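Local coordinates for protein glucoamylase (Thermoanaerobacterium thermosaccharolyticum, PDB 1LF6) that hydrolyses terminal alpha-1,4-linked glucose units from the non-reducing ends of glucan chains, with release of beta-D-glucose, at residues Val621-Met624 / Glu625-Asn629; Gly356-Asp359 / Ser360-Ser364; Lys273-Tyr276 / Ile277-Trp280; Tyr346-Ala349 / Asn350-Ala354. All coordinates share one frame; numbering follows the deposited sequence.

In the fold
All four contacts are local, each within or at the end of one helix, so they follow one another in series and none closes a long loop or encloses another. The chain first reaches contact 3, on helix 269-284 beside the beta-sandwich of the N-terminal domain. It then enters the (alpha/alpha) barrel, where contact 4 lies on helix 342-355 and contact 2 at the start of helix 358-375. These two helices follow each other in the chain, and the contacts touch, their centres 8 Å apart, with F352 packed on S360. Much later, contact 1 ends helix 618-627; its nearest atoms are about 11 Å from those of contact 4.

Contact 1 (Val621-Met624 / Glu625-Asn629); sequences VKAM and EKFAN
The carbonyl O of A623 receives the shortest backbone bond of this turn, 2.9 Å from F627 N, and F627 CD1 comes obliquely to within 3.1 Å of A623 O. Further round the ring, F627 CE1 reaches A623 CB. Two residues earlier E625 N donates to V621 O at 3.1 Å. The E625 side chain runs back alongside V621 and K622: CG sits beside the backbone N (chi1 -70°) and the extended chain lays its carboxylate alongside both, OE1 3.3 Å from V621 CG1 and OE2 3.5 Å from K622 CD. K622 NZ itself stays 5.3 Å from E625 OE2, so it is the lysine's methylenes that meet the acid. This is the C-terminal end of helix 618-627 in the (alpha/alpha) barrel, where A628 leaves helical geometry and its N makes a weak bond to M624 O. OE1 of E625 is hydrogen-bonded to Y659 of helix 653-668, a helix that V621 and M624 also touch. Without the carboxylate, as with an alanine here, the Y659 hydroxyl would probably lose this partner. On another side of the helix, A623 and F627 pack against T603 of helix 600-612.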
ATOM      1  N   VAL A 621       7.925  -6.905  18.213  1.00 15.07           N
ATOM      2  CA  VAL A 621       8.163  -5.557  17.715  1.00 15.79           C
ATOM      3  C   VAL A 621       9.462  -5.620  16.901  1.00 15.89           C
ATOM      4  O   VAL A 621       9.522  -5.155  15.760  1.00 17.20           O
ATOM      5  CB  VAL A 621       8.323  -4.534  18.877  1.00 16.68           C
ATOM      6  CG1 VAL A 621       8.849  -3.210  18.346  1.00 16.98           C
ATOM      7  CG2 VAL A 621       6.981  -4.318  19.569  1.00 11.82           C
ATOM      8  N   LYS A 622      10.494  -6.220  17.489  1.00 16.66           N
ATOM      9  CA  LYS A 622      11.790  -6.349  16.822  1.00 17.96           C
ATOM     10  C   LYS A 622      11.704  -7.135  15.517  1.00 17.29           C
ATOM     11  O   LYS A 622      12.382  -6.805  14.548  1.00 19.10           O
ATOM     12  CB  LYS A 622      12.811  -7.008  17.759  1.00 19.73           C
ATOM     13  CG  LYS A 622      13.172  -6.149  18.967  1.00 23.94           C
ATOM     14  CD  LYS A 622      13.832  -4.847  18.537  1.00 27.32           C
ATOM     15  CE  LYS A 622      13.850  -3.824  19.662  1.00 28.29           C
ATOM     16  NZ  LYS A 622      14.469  -4.385  20.891  1.00 34.51           N
ATOM     17  N   ALA A 623      10.878  -8.175  15.491  1.00 16.53           N
ATOM     18  CA  ALA A 623      10.723  -8.974  14.282  1.00 15.40           C
ATOM     19  C   ALA A 623      10.124  -8.132  13.153  1.00 15.79           C
ATOM     20  O   ALA A 623      10.593  -8.177  12.013  1.00 15.64           O
ATOM     21  CB  ALA A 623       9.844 -10.179  14.558  1.00 15.33           C
ATOM     22  N   MET A 624       9.079  -7.373  13.462  1.00 15.17           N
ATOM     23  CA  MET A 624       8.463  -6.534  12.447  1.00 15.69           C
ATOM     24  C   MET A 624       9.460  -5.508  11.916  1.00 16.58           C
ATOM     25  O   MET A 624       9.469  -5.199  10.718  1.00 16.07           O
ATOM     26  CB  MET A 624       7.221  -5.823  13.005  1.00 16.72           C
ATOM     27  CG  MET A 624       6.009  -6.738  13.180  1.00 13.98           C
ATOM     28  SD  MET A 624       4.462  -5.829  13.324  1.00 13.38           S
ATOM     29  CE  MET A 624       4.099  -5.476  11.626  1.00 12.17           C
ATOM     30  N   GLU A 625      10.311  -4.993  12.801  1.00 17.52           N
ATOM     31  CA  GLU A 625      11.308  -4.001  12.403  1.00 17.80           C
ATOM     32  C   GLU A 625      12.304  -4.588  11.413  1.00 17.51           C
ATOM     33  O   GLU A 625      12.670  -3.941  10.436  1.00 16.72           O
ATOM     34  CB  GLU A 625      12.039  -3.452  13.639  1.00 18.95           C
ATOM     35  CG  GLU A 625      11.141  -2.572  14.496  1.00 20.18           C
ATOM     36  CD  GLU A 625      11.751  -2.194  15.833  1.00 21.49           C
ATOM     37  OE1 GLU A 625      11.057  -1.507  16.612  1.00 21.57           O
ATOM     38  OE2 GLU A 625      12.909  -2.580  16.105  1.00 22.58           O
ATOM     39  N   LYS A 626      12.722  -5.825  11.656  1.00 18.61           N
ATOM     40  CA  LYS A 626      13.672  -6.489  10.778  1.00 18.08           C
ATOM     41  C   LYS A 626      13.009  -6.907   9.464  1.00 18.59           C
ATOM     42  O   LYS A 626      13.677  -7.018   8.438  1.00 20.21           O
ATOM     43  CB  LYS A 626      14.278  -7.707  11.484  1.00 20.22           C
ATOM     44  CG  LYS A 626      14.964  -7.367  12.812  1.00 22.64           C
ATOM     45  CD  LYS A 626      15.462  -8.611  13.525  1.00 25.17           C
ATOM     46  CE  LYS A 626      15.868  -8.313  14.966  1.00 26.97           C
ATOM     47  NZ  LYS A 626      16.891  -7.239  15.037  1.00 29.36           N
ATOM     48  N   PHE A 627      11.696  -7.128   9.491  1.00 16.43           N
ATOM     49  CA  PHE A 627      10.979  -7.517   8.282  1.00 15.01           C
ATOM     50  C   PHE A 627      10.878  -6.341   7.318  1.00 16.41           C
ATOM     51  O   PHE A 627      10.762  -6.526   6.105  1.00 16.75           O
ATOM     52  CB  PHE A 627       9.575  -8.027   8.630  1.00 14.56           C
ATOM     53  CG  PHE A 627       9.546  -9.451   9.115  1.00 14.35           C
ATOM     54  CD1 PHE A 627       8.692  -9.832  10.147  1.00 13.67           C
ATOM     55  CD2 PHE A 627      10.377 -10.418   8.541  1.00 13.15           C
ATOM     56  CE1 PHE A 627       8.666 -11.155  10.604  1.00 12.14           C
ATOM     57  CE2 PHE A 627      10.356 -11.742   8.993  1.00  9.35           C
ATOM     58  CZ  PHE A 627       9.500 -12.112  10.027  1.00  9.92           C
ATOM     59  N   ALA A 628      10.924  -5.126   7.858  1.00 16.13           N
ATOM     60  CA  ALA A 628      10.842  -3.933   7.034  1.00 16.15           C
ATOM     61  C   ALA A 628      12.113  -3.857   6.194  1.00 17.22           C
ATOM     62  O   ALA A 628      13.166  -4.353   6.609  1.00 16.16           O
ATOM     63  CB  ALA A 628      10.708  -2.682   7.917  1.00 16.24           C
ATOM     64  N   ASN A 629      12.017  -3.256   5.008  1.00 17.05           N
ATOM     65  CA  ASN A 629      13.192  -3.133   4.155  1.00 16.06           C
ATOM     66  C   ASN A 629      14.026  -1.906   4.530  1.00 17.67           C
ATOM     67  O   ASN A 629      13.783  -1.252   5.551  1.00 15.39           O
ATOM     68  CB  ASN A 629      12.809  -3.067   2.668  1.00 13.90           C
ATOM     69  CG  ASN A 629      11.962  -1.852   2.316  1.00 14.37           C
ATOM     70  OD1 ASN A 629      11.996  -0.830   2.995  1.00 14.93           O
ATOM     71  ND2 ASN A 629      11.207  -1.963   1.228  1.00 13.36           N
TER

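Contact 2 (Gly356-Asp359 / Ser360-Ser364); sequences GDVD and SANRS
The backbone turns from loop into helix at D357, the N-cap of helix 358-375, just after G356 has ended the preceding helix in a Schellman motif with positive phi; the first i to i+4 bonds of the new helix are N362 N to V358 O (2.9 Å) and R363 N to D359 O (3.0 Å). With CG anti to the backbone N (chi1 -178°), the D357 carboxylate reaches forward to S360 and grips it twice. OD1 accepts a very short bond from S360 OG (2.5 Å), and OD2 caps S360 N at 3.1 Å, met from above the carboxylate plane. A water joins D357 OD2 to R363 NH2, and a second water bridges D359 OD2 and N362 ND2. The guanidinium of R363 lays one face over D359 O and is salt-bridged through NH1 to E309. Were D357 replaced by an alanine, S360 N and OG would probably lose their capping acceptors. N362 ND2 also lies alongside V358 CG1 (3.4 Å), while N362 OD1 is hydrogen-bonded to R410. Outside this turn, D357 OD1 takes a hydrogen bond from Y283, and D357 and S360 both touch F352 of helix 342-355 and K306 of helix 296-306.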
ATOM      1  N   GLY A 356      -2.299   9.697  18.015  1.00 24.13           N
ATOM      2  CA  GLY A 356      -2.775  11.009  18.412  1.00 25.00           C
ATOM      3  C   GLY A 356      -3.400  11.821  17.291  1.00 26.19           C
ATOM      4  O   GLY A 356      -3.868  12.936  17.523  1.00 29.00           O
ATOM      5  N   ASP A 357      -3.409  11.280  16.078  1.00 24.33           N
ATOM      6  CA  ASP A 357      -4.007  11.978  14.942  1.00 22.81           C
ATOM      7  C   ASP A 357      -5.469  11.559  14.834  1.00 21.71           C
ATOM      8  O   ASP A 357      -5.866  10.809  13.933  1.00 20.85           O
ATOM      9  CB  ASP A 357      -3.259  11.641  13.648  1.00 23.42           C
ATOM     10  CG  ASP A 357      -3.815  12.380  12.437  1.00 23.77           C
ATOM     11  OD1 ASP A 357      -3.297  12.148  11.325  1.00 21.32           O
ATOM     12  OD2 ASP A 357      -4.761  13.187  12.593  1.00 23.03           O
ATOM     13  N   VAL A 358      -6.268  12.051  15.772  1.00 21.28           N
ATOM     14  CA  VAL A 358      -7.689  11.740  15.821  1.00 21.46           C
ATOM     15  C   VAL A 358      -8.441  12.247  14.593  1.00 22.05           C
ATOM     16  O   VAL A 358      -9.368  11.590  14.121  1.00 22.91           O
ATOM     17  CB  VAL A 358      -8.318  12.328  17.106  1.00 20.47           C
ATOM     18  CG1 VAL A 358      -9.794  11.976  17.189  1.00 20.26           C
ATOM     19  CG2 VAL A 358      -7.581  11.785  18.314  1.00 21.76           C
ATOM     20  N   ASP A 359      -8.036  13.404  14.073  1.00 21.83           N
ATOM     21  CA  ASP A 359      -8.679  13.992  12.893  1.00 21.50           C
ATOM     22  C   ASP A 359      -8.692  13.037  11.705  1.00 21.21           C
ATOM     23  O   ASP A 359      -9.705  12.898  11.015  1.00 19.20           O
ATOM     24  CB  ASP A 359      -7.959  15.278  12.477  1.00 25.31           C
ATOM     25  CG  ASP A 359      -8.186  16.425  13.455  1.00 27.54           C
ATOM     26  OD1 ASP A 359      -7.464  17.435  13.350  1.00 30.03           O
ATOM     27  OD2 ASP A 359      -9.086  16.320  14.312  1.00 29.05           O
ATOM     28  N   SER A 360      -7.557  12.394  11.455  1.00 21.14           N
ATOM     29  CA  SER A 360      -7.457  11.461  10.342  1.00 20.36           C
ATOM     30  C   SER A 360      -8.391  10.267  10.523  1.00 19.88           C
ATOM     31  O   SER A 360      -9.005   9.808   9.564  1.00 20.93           O
ATOM     32  CB  SER A 360      -6.021  10.976  10.181  1.00 18.89           C
ATOM     33  OG  SER A 360      -5.183  12.033   9.740  1.00 22.63           O
ATOM     34  N   ALA A 361      -8.498   9.766  11.751  1.00 19.53           N
ATOM     35  CA  ALA A 361      -9.378   8.638  12.028  1.00 19.10           C
ATOM     36  C   ALA A 361     -10.835   9.045  11.793  1.00 19.75           C
ATOM     37  O   ALA A 361     -11.613   8.290  11.205  1.00 18.90           O
ATOM     38  CB  ALA A 361      -9.190   8.167  13.456  1.00 19.47           C
ATOM     39  N   ASN A 362     -11.204  10.243  12.247  1.00 18.76           N
ATOM     40  CA  ASN A 362     -12.570  10.732  12.066  1.00 21.89           C
ATOM     41  C   ASN A 362     -12.925  10.939  10.605  1.00 21.65           C
ATOM     42  O   ASN A 362     -14.057  10.685  10.192  1.00 22.07           O
ATOM     43  CB  ASN A 362     -12.786  12.042  12.830  1.00 21.69           C
ATOM     44  CG  ASN A 362     -13.302  11.809  14.230  1.00 21.76           C
ATOM     45  OD1 ASN A 362     -14.337  11.168  14.419  1.00 23.17           O
ATOM     46  ND2 ASN A 362     -12.588  12.328  15.222  1.00 20.09           N
ATOM     47  N   ARG A 363     -11.963  11.409   9.821  1.00 22.33           N
ATOM     48  CA  ARG A 363     -12.210  11.619   8.407  1.00 22.50           C
ATOM     49  C   ARG A 363     -12.464  10.265   7.749  1.00 21.18           C
ATOM     50  O   ARG A 363     -13.320  10.143   6.872  1.00 19.53           O
ATOM     51  CB  ARG A 363     -11.007  12.300   7.764  1.00 25.56           C
ATOM     52  CG  ARG A 363     -11.379  13.335   6.719  1.00 30.37           C
ATOM     53  CD  ARG A 363     -10.141  14.082   6.256  1.00 31.82           C
ATOM     54  NE  ARG A 363      -9.370  14.563   7.394  1.00 33.09           N
ATOM     55  CZ  ARG A 363      -8.130  14.178   7.680  1.00 32.23           C
ATOM     56  NH1 ARG A 363      -7.506  13.301   6.908  1.00 31.57           N
ATOM     57  NH2 ARG A 363      -7.516  14.671   8.748  1.00 30.71           N
ATOM     58  N   SER A 364     -11.725   9.243   8.172  1.00 19.86           N
ATOM     59  CA  SER A 364     -11.918   7.921   7.591  1.00 18.00           C
ATOM     60  C   SER A 364     -13.288   7.387   8.006  1.00 18.79           C
ATOM     61  O   SER A 364     -13.962   6.719   7.220  1.00 19.53           O
ATOM     62  CB  SER A 364     -10.801   6.961   8.025  1.00 16.42           C
ATOM     63  OG  SER A 364     -10.996   6.477   9.340  1.00 18.20           O
TER
HETATM   64  O   HOH W   1      -5.023  14.953  10.510  1.00 25.21           O
HETATM   65  O   HOH W   2     -10.651  14.490  15.590  1.00 30.20           O

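Contact 3 (Lys273-Tyr276 / Ile277-Trp280); sequences KNNY and IDEW
An edge-to-face aromatic pair, Y276 with W280, marks this one-turn contact within helix 269-284, which runs beside the beta-sandwich of the N-terminal domain. The two side chains lie side by side and point the same way. W280 turns the edge of its five-membered ring toward the face of Y276, with the ring planes 67° apart and the centroids 5.0 Å apart. Its CD1 stands over the rim of the phenol ring, 3.7 Å from Y276 CE2. Y276 has CG anti to the backbone N (chi1 -179°), and this sends the ring outward, where the W280 indole leans back toward its face. The polar ends of the pair do not bond to each other: the Y276 hydroxyl is hydrogen-bonded to the carbonyl of L105 and W280 NE1 to that of T42, which is likely to restrain both rings. Between them the backbone bond from W280 N to Y276 O is weak, while a water donates both to Y276 O and to E279 OE2, 2.9 Å from the latter. The turn before is more regular, with I277 N to K273 O at 3.0 Å and D278 N to N274 O at 2.8 Å. There the aliphatic part of K273 runs alongside I277, K273 CG to I277 CD1 4.1 Å. The extended lysine carries NZ on to a salt bridge with D123 and a cation-pi contact with F100. Y276 and K273 thus face strand 118-126, touching T126 and F125, while W280 packs on M303 and K306 of helix 296-306.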
ATOM      1  N   LYS A 273      12.703  21.897  -1.251  1.00 29.66           N
ATOM      2  CA  LYS A 273      13.059  20.727  -0.472  1.00 28.45           C
ATOM      3  C   LYS A 273      12.795  20.946   1.016  1.00 28.49           C
ATOM      4  O   LYS A 273      12.168  20.113   1.672  1.00 28.33           O
ATOM      5  CB  LYS A 273      14.528  20.384  -0.708  1.00 27.30           C
ATOM      6  CG  LYS A 273      14.983  19.106  -0.036  1.00 27.22           C
ATOM      7  CD  LYS A 273      16.417  18.792  -0.402  1.00 25.96           C
ATOM      8  CE  LYS A 273      16.973  17.689   0.472  1.00 27.39           C
ATOM      9  NZ  LYS A 273      18.426  17.492   0.222  1.00 30.12           N
ATOM     10  N   ASN A 274      13.266  22.069   1.548  1.00 26.83           N
ATOM     11  CA  ASN A 274      13.055  22.363   2.954  1.00 25.72           C
ATOM     12  C   ASN A 274      11.568  22.499   3.287  1.00 24.91           C
ATOM     13  O   ASN A 274      11.125  22.067   4.352  1.00 23.90           O
ATOM     14  CB  ASN A 274      13.807  23.641   3.358  1.00 29.52           C
ATOM     15  CG  ASN A 274      15.322  23.479   3.286  1.00 30.86           C
ATOM     16  OD1 ASN A 274      15.860  22.420   3.606  1.00 33.67           O
ATOM     17  ND2 ASN A 274      16.012  24.537   2.877  1.00 31.79           N
ATOM     18  N   ASN A 275      10.800  23.100   2.382  1.00 22.71           N
ATOM     19  CA  ASN A 275       9.364  23.270   2.604  1.00 24.86           C
ATOM     20  C   ASN A 275       8.677  21.907   2.644  1.00 24.51           C
ATOM     21  O   ASN A 275       7.736  21.692   3.411  1.00 21.55           O
ATOM     22  CB  ASN A 275       8.739  24.118   1.489  1.00 26.67           C
ATOM     23  CG  ASN A 275       9.163  25.581   1.551  1.00 29.85           C
ATOM     24  OD1 ASN A 275       8.841  26.367   0.661  1.00 32.60           O
ATOM     25  ND2 ASN A 275       9.879  25.949   2.607  1.00 30.06           N
ATOM     26  N   TYR A 276       9.146  20.992   1.802  1.00 24.55           N
ATOM     27  CA  TYR A 276       8.578  19.651   1.747  1.00 25.38           C
ATOM     28  C   TYR A 276       8.831  18.967   3.083  1.00 25.66           C
ATOM     29  O   TYR A 276       7.911  18.424   3.703  1.00 25.92           O
ATOM     30  CB  TYR A 276       9.225  18.848   0.613  1.00 24.17           C
ATOM     31  CG  TYR A 276       8.695  17.436   0.454  1.00 21.51           C
ATOM     32  CD1 TYR A 276       7.559  17.172  -0.311  1.00 21.74           C
ATOM     33  CD2 TYR A 276       9.337  16.361   1.067  1.00 22.18           C
ATOM     34  CE1 TYR A 276       7.076  15.863  -0.466  1.00 19.50           C
ATOM     35  CE2 TYR A 276       8.864  15.054   0.922  1.00 22.06           C
ATOM     36  CZ  TYR A 276       7.737  14.813   0.155  1.00 19.37           C
ATOM     37  OH  TYR A 276       7.281  13.521   0.011  1.00 21.56           O
ATOM     38  N   ILE A 277      10.083  19.022   3.528  1.00 26.31           N
ATOM     39  CA  ILE A 277      10.491  18.412   4.790  1.00 28.23           C
ATOM     40  C   ILE A 277       9.786  19.023   6.001  1.00 28.90           C
ATOM     41  O   ILE A 277       9.296  18.295   6.866  1.00 28.73           O
ATOM     42  CB  ILE A 277      12.024  18.529   4.986  1.00 28.31           C
ATOM     43  CG1 ILE A 277      12.743  17.753   3.883  1.00 27.88           C
ATOM     44  CG2 ILE A 277      12.425  18.002   6.357  1.00 28.38           C
ATOM     45  CD1 ILE A 277      14.252  17.965   3.861  1.00 29.93           C
ATOM     46  N   ASP A 278       9.733  20.352   6.061  1.00 29.27           N
ATOM     47  CA  ASP A 278       9.092  21.040   7.182  1.00 29.43           C
ATOM     48  C   ASP A 278       7.628  20.647   7.346  1.00 27.29           C
ATOM     49  O   ASP A 278       7.152  20.453   8.463  1.00 25.83           O
ATOM     50  CB  ASP A 278       9.174  22.566   7.021  1.00 31.08           C
ATOM     51  CG  ASP A 278      10.595  23.089   7.084  1.00 33.47           C
ATOM     52  OD1 ASP A 278      11.401  22.545   7.869  1.00 34.79           O
ATOM     53  OD2 ASP A 278      10.903  24.061   6.359  1.00 36.33           O
ATOM     54  N   GLU A 279       6.913  20.543   6.230  1.00 25.66           N
ATOM     55  CA  GLU A 279       5.502  20.182   6.275  1.00 26.53           C
ATOM     56  C   GLU A 279       5.311  18.809   6.907  1.00 25.29           C
ATOM     57  O   GLU A 279       4.411  18.610   7.730  1.00 24.53           O
ATOM     58  CB  GLU A 279       4.904  20.194   4.866  1.00 27.76           C
ATOM     59  CG  GLU A 279       3.593  20.956   4.774  1.00 32.92           C
ATOM     60  CD  GLU A 279       3.019  20.997   3.366  1.00 35.28           C
ATOM     61  OE1 GLU A 279       2.001  21.696   3.162  1.00 39.33           O
ATOM     62  OE2 GLU A 279       3.576  20.335   2.465  1.00 36.30           O
ATOM     63  N   TRP A 280       6.162  17.864   6.518  1.00 23.80           N
ATOM     64  CA  TRP A 280       6.099  16.510   7.049  1.00 24.42           C
ATOM     65  C   TRP A 280       6.559  16.451   8.503  1.00 25.21           C
ATOM     66  O   TRP A 280       6.011  15.693   9.302  1.00 26.27           O
ATOM     67  CB  TRP A 280       6.958  15.571   6.196  1.00 22.97           C
ATOM     68  CG  TRP A 280       6.202  14.954   5.066  1.00 22.31           C
ATOM     69  CD1 TRP A 280       6.471  15.071   3.732  1.00 22.44           C
ATOM     70  CD2 TRP A 280       5.025  14.144   5.169  1.00 22.42           C
ATOM     71  NE1 TRP A 280       5.532  14.387   2.996  1.00 21.28           N
ATOM     72  CE2 TRP A 280       4.633  13.807   3.856  1.00 22.31           C
ATOM     73  CE3 TRP A 280       4.263  13.670   6.247  1.00 22.35           C
ATOM     74  CZ2 TRP A 280       3.510  13.017   3.588  1.00 22.80           C
ATOM     75  CZ3 TRP A 280       3.148  12.886   5.985  1.00 22.30           C
ATOM     76  CH2 TRP A 280       2.781  12.566   4.663  1.00 23.59           C
TER
HETATM   77  O   HOH W   3       5.069  17.856   2.637  1.00 19.75           O

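Contact 4 (Tyr346-Ala349 / Asn350-Ala354); sequences YHVA and NAFIA
The amide of N350 and the ring of Y346 meet one turn apart, with N350 ND2 over one face of the phenol, offset toward its rim and 3.4 Å from Y346 CZ. Amide and ring planes stand 78° apart, so the amide nitrogen approaches the ring with the amide group steeply inclined to it. Y346 keeps CG anti to the backbone N (chi1 165°), which sends the ring outward, where its face meets the N350 amide. A water accepts from N350 ND2 at 3.0 Å and lies in the plane of the H347 imidazole, 2.8 Å from H347 ND1, joining the two polar groups. H347 in turn takes Y346 CD2 over the centre of one ring face. Two residues on from Y346, V348 and F352 run side by side, V348 CG1 coming within 3.5 Å of F352 CE2. All this belongs to helix 342-355 of the (alpha/alpha) barrel of this family 15 enzyme, and its backbone is held by regular i to i+4 bonds, among them F352 N to V348 O at 3.0 Å and I353 N to A349 O at 2.9 Å. Farther out, H347 stacks on W654, and its side chain lies about 12 Å from that of E438, the likely proton donor. N350 OD1 receives a weak hydrogen bond from R407 of helix 395-407, which also supplies I403 and D400 to pack on Y346. V348 and F352 both touch L305 of helix 296-306, while A349 and I353 rest on A361 of helix 358-375.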
ATOM      1  N   TYR A 346     -10.256   0.607   9.018  1.00 16.20           N
ATOM      2  CA  TYR A 346     -10.493   0.482  10.454  1.00 14.43           C
ATOM      3  C   TYR A 346      -9.170   0.374  11.203  1.00 14.18           C
ATOM      4  O   TYR A 346      -8.934   1.078  12.187  1.00 12.34           O
ATOM      5  CB  TYR A 346     -11.352  -0.766  10.712  1.00 14.91           C
ATOM      6  CG  TYR A 346     -11.412  -1.249  12.149  1.00 16.07           C
ATOM      7  CD1 TYR A 346     -12.104  -0.532  13.129  1.00 17.27           C
ATOM      8  CD2 TYR A 346     -10.790  -2.442  12.524  1.00 14.84           C
ATOM      9  CE1 TYR A 346     -12.176  -0.994  14.449  1.00 15.88           C
ATOM     10  CE2 TYR A 346     -10.855  -2.910  13.837  1.00 16.26           C
ATOM     11  CZ  TYR A 346     -11.551  -2.183  14.794  1.00 18.09           C
ATOM     12  OH  TYR A 346     -11.618  -2.648  16.088  1.00 17.80           O
ATOM     13  N   HIS A 347      -8.305  -0.512  10.726  1.00 12.55           N
ATOM     14  CA  HIS A 347      -7.010  -0.721  11.355  1.00 11.64           C
ATOM     15  C   HIS A 347      -6.126   0.514  11.225  1.00 12.36           C
ATOM     16  O   HIS A 347      -5.439   0.899  12.173  1.00 11.31           O
ATOM     17  CB  HIS A 347      -6.345  -1.950  10.738  1.00 13.40           C
ATOM     18  CG  HIS A 347      -7.050  -3.232  11.067  1.00 14.46           C
ATOM     19  ND1 HIS A 347      -7.219  -3.672  12.365  1.00 12.30           N
ATOM     20  CD2 HIS A 347      -7.650  -4.154  10.277  1.00 12.17           C
ATOM     21  CE1 HIS A 347      -7.890  -4.810  12.358  1.00 11.87           C
ATOM     22  NE2 HIS A 347      -8.164  -5.126  11.103  1.00 11.87           N
ATOM     23  N   VAL A 348      -6.153   1.139  10.053  1.00 11.81           N
ATOM     24  CA  VAL A 348      -5.368   2.344   9.815  1.00 13.02           C
ATOM     25  C   VAL A 348      -5.861   3.424  10.791  1.00 14.28           C
ATOM     26  O   VAL A 348      -5.066   4.099  11.432  1.00 17.02           O
ATOM     27  CB  VAL A 348      -5.523   2.818   8.341  1.00 14.26           C
ATOM     28  CG1 VAL A 348      -4.959   4.244   8.172  1.00 12.69           C
ATOM     29  CG2 VAL A 348      -4.779   1.852   7.413  1.00 10.30           C
ATOM     30  N   ALA A 349      -7.177   3.559  10.915  1.00 14.25           N
ATOM     31  CA  ALA A 349      -7.760   4.533  11.825  1.00 16.14           C
ATOM     32  C   ALA A 349      -7.297   4.281  13.266  1.00 17.54           C
ATOM     33  O   ALA A 349      -7.056   5.221  14.027  1.00 18.96           O
ATOM     34  CB  ALA A 349      -9.268   4.471  11.745  1.00 10.69           C
ATOM     35  N   ASN A 350      -7.175   3.012  13.643  1.00 17.87           N
ATOM     36  CA  ASN A 350      -6.730   2.686  14.986  1.00 18.76           C
ATOM     37  C   ASN A 350      -5.294   3.146  15.221  1.00 18.47           C
ATOM     38  O   ASN A 350      -4.938   3.546  16.337  1.00 17.92           O
ATOM     39  CB  ASN A 350      -6.860   1.183  15.251  1.00 17.99           C
ATOM     40  CG  ASN A 350      -8.296   0.764  15.464  1.00 21.30           C
ATOM     41  OD1 ASN A 350      -9.098   1.528  16.007  1.00 21.13           O
ATOM     42  ND2 ASN A 350      -8.630  -0.454  15.051  1.00 17.24           N
ATOM     43  N   ALA A 351      -4.470   3.093  14.176  1.00 15.78           N
ATOM     44  CA  ALA A 351      -3.082   3.540  14.287  1.00 15.78           C
ATOM     45  C   ALA A 351      -3.086   5.062  14.456  1.00 16.58           C
ATOM     46  O   ALA A 351      -2.358   5.599  15.282  1.00 16.85           O
ATOM     47  CB  ALA A 351      -2.299   3.150  13.038  1.00 14.52           C
ATOM     48  N   PHE A 352      -3.908   5.756  13.670  1.00 16.76           N
ATOM     49  CA  PHE A 352      -3.990   7.206  13.791  1.00 18.16           C
ATOM     50  C   PHE A 352      -4.417   7.572  15.212  1.00 18.01           C
ATOM     51  O   PHE A 352      -3.901   8.519  15.795  1.00 18.98           O
ATOM     52  CB  PHE A 352      -5.000   7.785  12.785  1.00 15.67           C
ATOM     53  CG  PHE A 352      -4.448   7.957  11.394  1.00 14.53           C
ATOM     54  CD1 PHE A 352      -3.280   8.686  11.182  1.00 14.24           C
ATOM     55  CD2 PHE A 352      -5.109   7.417  10.294  1.00 13.62           C
ATOM     56  CE1 PHE A 352      -2.776   8.878   9.890  1.00 13.98           C
ATOM     57  CE2 PHE A 352      -4.615   7.602   8.999  1.00 13.17           C
ATOM     58  CZ  PHE A 352      -3.449   8.333   8.798  1.00 14.56           C
ATOM     59  N   ILE A 353      -5.361   6.818  15.765  1.00 19.11           N
ATOM     60  CA  ILE A 353      -5.830   7.076  17.123  1.00 20.07           C
ATOM     61  C   ILE A 353      -4.683   6.908  18.107  1.00 19.70           C
ATOM     62  O   ILE A 353      -4.423   7.787  18.926  1.00 20.62           O
ATOM     63  CB  ILE A 353      -6.966   6.115  17.530  1.00 20.52           C
ATOM     64  CG1 ILE A 353      -8.200   6.364  16.657  1.00 21.84           C
ATOM     65  CG2 ILE A 353      -7.314   6.313  19.004  1.00 22.01           C
ATOM     66  CD1 ILE A 353      -8.747   7.765  16.765  1.00 26.37           C
ATOM     67  N   ALA A 354      -3.997   5.773  18.013  1.00 19.01           N
ATOM     68  CA  ALA A 354      -2.880   5.468  18.891  1.00 18.95           C
ATOM     69  C   ALA A 354      -1.766   6.502  18.794  1.00 20.81           C
ATOM     70  O   ALA A 354      -1.046   6.748  19.768  1.00 21.58           O
ATOM     71  CB  ALA A 354      -2.326   4.092  18.561  1.00 18.53           C
TER
HETATM   72  O   HOH W   4      -6.087  -1.904  14.216  1.00 16.36           O